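Local coordinates for protein hydrolase, alpha/beta hydrolase FOLD family (PDB 2XMZ) that probably catalyses the formation of 2-succinyl-6-hydroxy-2,4-cyclohexadiene-1-carboxylate, a step of menaquinone biosynthesis, at residues 60-66 and 186-191. Sequence-based numbering, arbitrary orientation.
Sequences MDETWNF and KALRDY
Asp190 OD2 is gripped by two donors, the backbone N of Trp64 at 2.7 Å and Lys186 NZ, one helical turn earlier, at 2.7 Å. The amide bond is nearly straight (168°) but reaches OD2 on the anti side, tilted from the carboxylate plane, while the ammonium group takes the syn lone pair and adds a salt bridge. Lys186 points its CG away from the backbone N (chi1 -176°) and runs extended across the Trp64 indole at about a right angle, bending only at chi4. Its CE lies 3.4 Å from the centroid of the five-membered ring as a CH-pi contact, and NZ stands farther out above the same face in cation-pi geometry, 3° off the ring normal. A water accepts from Lys186 NZ and donates to Met60 O, while the curled Met60 side chain lays CE against Lys186 CD. These pairs join the loop between strand 44-48 and helix 66-77 of the alpha/beta hydrolase core to helix 181-191, one of the helices inserted between strands 110-114 and 210-215 as the cap. Trp64, centre of an inverse gamma turn, also binds Ser59 O through NE1. Trp64 O is buried without a polar partner, 3.1 Å from Tyr191 CD2. Farther along, Phe66 CE2 packs on Tyr191 CB at 3.7 Å, the two side chains crossing nearly perpendicularly. Tyr191 OH bonds to Pro51 O, and its ring lies near the probable nucleophile elbow around Ser91. Asn65 N-caps helix 66-77, its OD1 taking the backbone N of Tyr68.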
ATOM      1  N   MET A  60      18.206  -3.195 -10.433  1.00 31.95           N
ATOM      2  CA  MET A  60      18.337  -1.753 -10.621  1.00 33.35           C
ATOM      3  C   MET A  60      18.301  -1.362 -12.086  1.00 34.18           C
ATOM      4  O   MET A  60      18.155  -0.185 -12.405  1.00 34.12           O
ATOM      5  CB  MET A  60      19.652  -1.224 -10.046  1.00 35.18           C
ATOM      6  CG  MET A  60      19.799  -1.295  -8.538  1.00 36.20           C
ATOM      7  SD  MET A  60      18.300  -0.703  -7.774  1.00 38.85           S
ATOM      8  CE  MET A  60      18.430   1.058  -8.045  1.00 37.17           C
ATOM      9  N   ASP A  61      18.458  -2.345 -12.967  1.00 34.81           N
ATOM     10  CA  ASP A  61      18.610  -2.075 -14.384  1.00 36.83           C
ATOM     11  C   ASP A  61      17.336  -2.417 -15.173  1.00 35.89           C
ATOM     12  O   ASP A  61      17.326  -2.452 -16.394  1.00 37.30           O
ATOM     13  CB  ASP A  61      19.894  -2.738 -14.919  1.00 38.71           C
ATOM     14  CG  ASP A  61      21.160  -2.215 -14.211  1.00 41.52           C
ATOM     15  OD1 ASP A  61      21.220  -1.005 -13.865  1.00 40.71           O
ATOM     16  OD2 ASP A  61      22.114  -2.996 -14.003  1.00 44.91           O
ATOM     17  N   GLU A  62      16.247  -2.629 -14.445  1.00 34.11           N
ATOM     18  CA  GLU A  62      14.927  -2.710 -15.054  1.00 33.03           C
ATOM     19  C   GLU A  62      14.066  -1.570 -14.546  1.00 30.52           C
ATOM     20  O   GLU A  62      14.235  -1.112 -13.414  1.00 28.17           O
ATOM     21  CB  GLU A  62      14.270  -4.039 -14.733  1.00 33.16           C
ATOM     22  CG  GLU A  62      15.131  -5.210 -15.154  1.00 38.74           C
ATOM     23  CD  GLU A  62      14.323  -6.433 -15.479  1.00 43.83           C
ATOM     24  OE1 GLU A  62      13.102  -6.286 -15.734  1.00 45.74           O
ATOM     25  OE2 GLU A  62      14.920  -7.535 -15.491  1.00 46.22           O
ATOM     26  N   THR A  63      13.139  -1.125 -15.388  1.00 29.52           N
ATOM     27  CA  THR A  63      12.220  -0.088 -15.000  1.00 28.18           C
ATOM     28  C   THR A  63      11.107  -0.655 -14.097  1.00 26.56           C
ATOM     29  O   THR A  63      10.334  -1.549 -14.491  1.00 26.43           O
ATOM     30  CB  THR A  63      11.613   0.608 -16.223  1.00 29.26           C
ATOM     31  OG1 THR A  63      12.656   1.149 -17.043  1.00 30.48           O
ATOM     32  CG2 THR A  63      10.656   1.735 -15.784  1.00 28.20           C
ATOM     33  N   TRP A  64      11.006  -0.113 -12.889  1.00 24.49           N
ATOM     34  CA  TRP A  64      10.015  -0.603 -11.967  1.00 23.44           C
ATOM     35  C   TRP A  64       8.680   0.101 -12.175  1.00 22.84           C
ATOM     36  O   TRP A  64       8.118   0.631 -11.243  1.00 22.76           O
ATOM     37  CB  TRP A  64      10.487  -0.419 -10.528  1.00 22.84           C
ATOM     38  CG  TRP A  64      11.801  -1.101 -10.221  1.00 21.53           C
ATOM     39  CD1 TRP A  64      12.416  -2.107 -10.937  1.00 21.49           C
ATOM     40  CD2 TRP A  64      12.620  -0.841  -9.109  1.00 20.65           C
ATOM     41  NE1 TRP A  64      13.596  -2.467 -10.320  1.00 22.27           N
ATOM     42  CE2 TRP A  64      13.736  -1.706  -9.191  1.00 22.02           C
ATOM     43  CE3 TRP A  64      12.544   0.071  -8.048  1.00 22.61           C
ATOM     44  CZ2 TRP A  64      14.753  -1.695  -8.246  1.00 23.83           C
ATOM     45  CZ3 TRP A  64      13.562   0.072  -7.103  1.00 21.61           C
ATOM     46  CH2 TRP A  64      14.640  -0.803  -7.208  1.00 21.90           C
ATOM     47  N   ASN A  65       8.179   0.105 -13.401  1.00 24.05           N
ATOM     48  CA  ASN A  65       6.893   0.746 -13.683  1.00 24.69           C
ATOM     49  C   ASN A  65       5.720  -0.159 -13.260  1.00 23.53           C
ATOM     50  O   ASN A  65       5.927  -1.257 -12.748  1.00 23.89           O
ATOM     51  CB  ASN A  65       6.833   1.198 -15.155  1.00 26.43           C
ATOM     52  CG  ASN A  65       7.097   0.056 -16.138  1.00 28.25           C
ATOM     53  OD1 ASN A  65       6.845  -1.116 -15.839  1.00 29.99           O
ATOM     54  ND2 ASN A  65       7.616   0.395 -17.307  1.00 29.13           N
ATOM     55  N   PHE A  66       4.492   0.294 -13.444  1.00 23.81           N
ATOM     56  CA  PHE A  66       3.354  -0.503 -13.025  1.00 23.95           C
ATOM     57  C   PHE A  66       3.188  -1.856 -13.734  1.00 23.82           C
ATOM     58  O   PHE A  66       2.701  -2.808 -13.130  1.00 23.30           O
ATOM     59  CB  PHE A  66       2.067   0.332 -13.017  1.00 24.34           C
ATOM     60  CG  PHE A  66       1.953   1.196 -11.794  1.00 25.42           C
ATOM     61  CD1 PHE A  66       1.303   0.717 -10.659  1.00 26.05           C
ATOM     62  CD2 PHE A  66       2.584   2.454 -11.748  1.00 25.89           C
ATOM     63  CE1 PHE A  66       1.238   1.500  -9.485  1.00 27.90           C
ATOM     64  CE2 PHE A  66       2.546   3.229 -10.597  1.00 26.91           C
ATOM     65  CZ  PHE A  66       1.847   2.772  -9.470  1.00 26.85           C
ATOM     66  N   LYS A 186      14.888   5.159  -7.054  1.00 21.66           N
ATOM     67  CA  LYS A 186      14.418   4.488  -8.228  1.00 20.98           C
ATOM     68  C   LYS A 186      12.923   4.237  -8.098  1.00 20.36           C
ATOM     69  O   LYS A 186      12.200   4.448  -9.052  1.00 20.27           O
ATOM     70  CB  LYS A 186      15.219   3.213  -8.527  1.00 21.74           C
ATOM     71  CG  LYS A 186      14.794   2.529  -9.836  1.00 20.59           C
ATOM     72  CD  LYS A 186      15.657   1.322 -10.145  1.00 22.82           C
ATOM     73  CE  LYS A 186      15.112   0.512 -11.339  1.00 22.54           C
ATOM     74  NZ  LYS A 186      15.019   1.338 -12.577  1.00 21.22           N
ATOM     75  N   ALA A 187      12.456   3.803  -6.916  1.00 20.82           N
ATOM     76  CA  ALA A 187      11.011   3.632  -6.687  1.00 21.74           C
ATOM     77  C   ALA A 187      10.237   4.906  -7.034  1.00 22.02           C
ATOM     78  O   ALA A 187       9.224   4.850  -7.748  1.00 23.24           O
ATOM     79  CB  ALA A 187      10.719   3.193  -5.231  1.00 21.04           C
ATOM     80  N   LEU A 188      10.701   6.041  -6.537  1.00 22.56           N
ATOM     81  CA  LEU A 188      10.073   7.338  -6.872  1.00 23.54           C
ATOM     82  C   LEU A 188      10.057   7.630  -8.368  1.00 24.40           C
ATOM     83  O   LEU A 188       9.008   7.968  -8.923  1.00 24.25           O
ATOM     84  CB  LEU A 188      10.742   8.493  -6.120  1.00 24.41           C
ATOM     85  CG  LEU A 188      10.497   8.533  -4.604  1.00 24.29           C
ATOM     86  CD1 LEU A 188      11.387   9.589  -3.951  1.00 24.99           C
ATOM     87  CD2 LEU A 188       9.010   8.744  -4.260  1.00 25.09           C
ATOM     88  N   ARG A 189      11.216   7.507  -9.024  1.00 25.15           N
ATOM     89  CA  ARG A 189      11.286   7.802 -10.463  1.00 25.46           C
ATOM     90  C   ARG A 189      10.442   6.854 -11.321  1.00 24.31           C
ATOM     91  O   ARG A 189       9.854   7.290 -12.303  1.00 24.97           O
ATOM     92  CB  ARG A 189      12.740   7.860 -10.970  1.00 26.96           C
ATOM     93  CG  ARG A 189      13.661   8.812 -10.159  1.00 30.58           C
ATOM     94  CD  ARG A 189      14.940   9.221 -10.884  1.00 36.99           C
ATOM     95  NE  ARG A 189      16.076   9.403  -9.966  1.00 41.00           N
ATOM     96  CZ  ARG A 189      16.551  10.572  -9.515  1.00 43.55           C
ATOM     97  NH1 ARG A 189      15.995  11.752  -9.847  1.00 44.66           N
ATOM     98  NH2 ARG A 189      17.593  10.562  -8.697  1.00 43.04           N
ATOM     99  N   ASP A 190      10.400   5.569 -10.971  1.00 22.51           N
ATOM    100  CA  ASP A 190       9.720   4.554 -11.795  1.00 22.09           C
ATOM    101  C   ASP A 190       8.249   4.356 -11.469  1.00 21.41           C
ATOM    102  O   ASP A 190       7.464   4.101 -12.365  1.00 22.23           O
ATOM    103  CB  ASP A 190      10.416   3.188 -11.729  1.00 20.94           C
ATOM    104  CG  ASP A 190      11.794   3.215 -12.310  1.00 22.22           C
ATOM    105  OD1 ASP A 190      12.231   4.300 -12.734  1.00 22.74           O
ATOM    106  OD2 ASP A 190      12.438   2.159 -12.331  1.00 22.20           O
ATOM    107  N   TYR A 191       7.863   4.437 -10.204  1.00 21.68           N
ATOM    108  CA  TYR A 191       6.424   4.228  -9.895  1.00 21.39           C
ATOM    109  C   TYR A 191       5.831   5.186  -8.874  1.00 21.78           C
ATOM    110  O   TYR A 191       4.781   4.911  -8.258  1.00 21.26           O
ATOM    111  CB  TYR A 191       6.067   2.763  -9.625  1.00 20.81           C
ATOM    112  CG  TYR A 191       6.647   2.105  -8.390  1.00 20.85           C
ATOM    113  CD1 TYR A 191       5.831   1.850  -7.283  1.00 20.56           C
ATOM    114  CD2 TYR A 191       7.973   1.678  -8.345  1.00 22.44           C
ATOM    115  CE1 TYR A 191       6.298   1.185  -6.171  1.00 20.31           C
ATOM    116  CE2 TYR A 191       8.479   1.003  -7.208  1.00 20.74           C
ATOM    117  CZ  TYR A 191       7.620   0.770  -6.118  1.00 21.07           C
ATOM    118  OH  TYR A 191       8.027   0.111  -4.976  1.00 18.01           O
TER
HETATM  119  O   HOH W   1      17.491   3.015 -12.569  1.00 40.47           O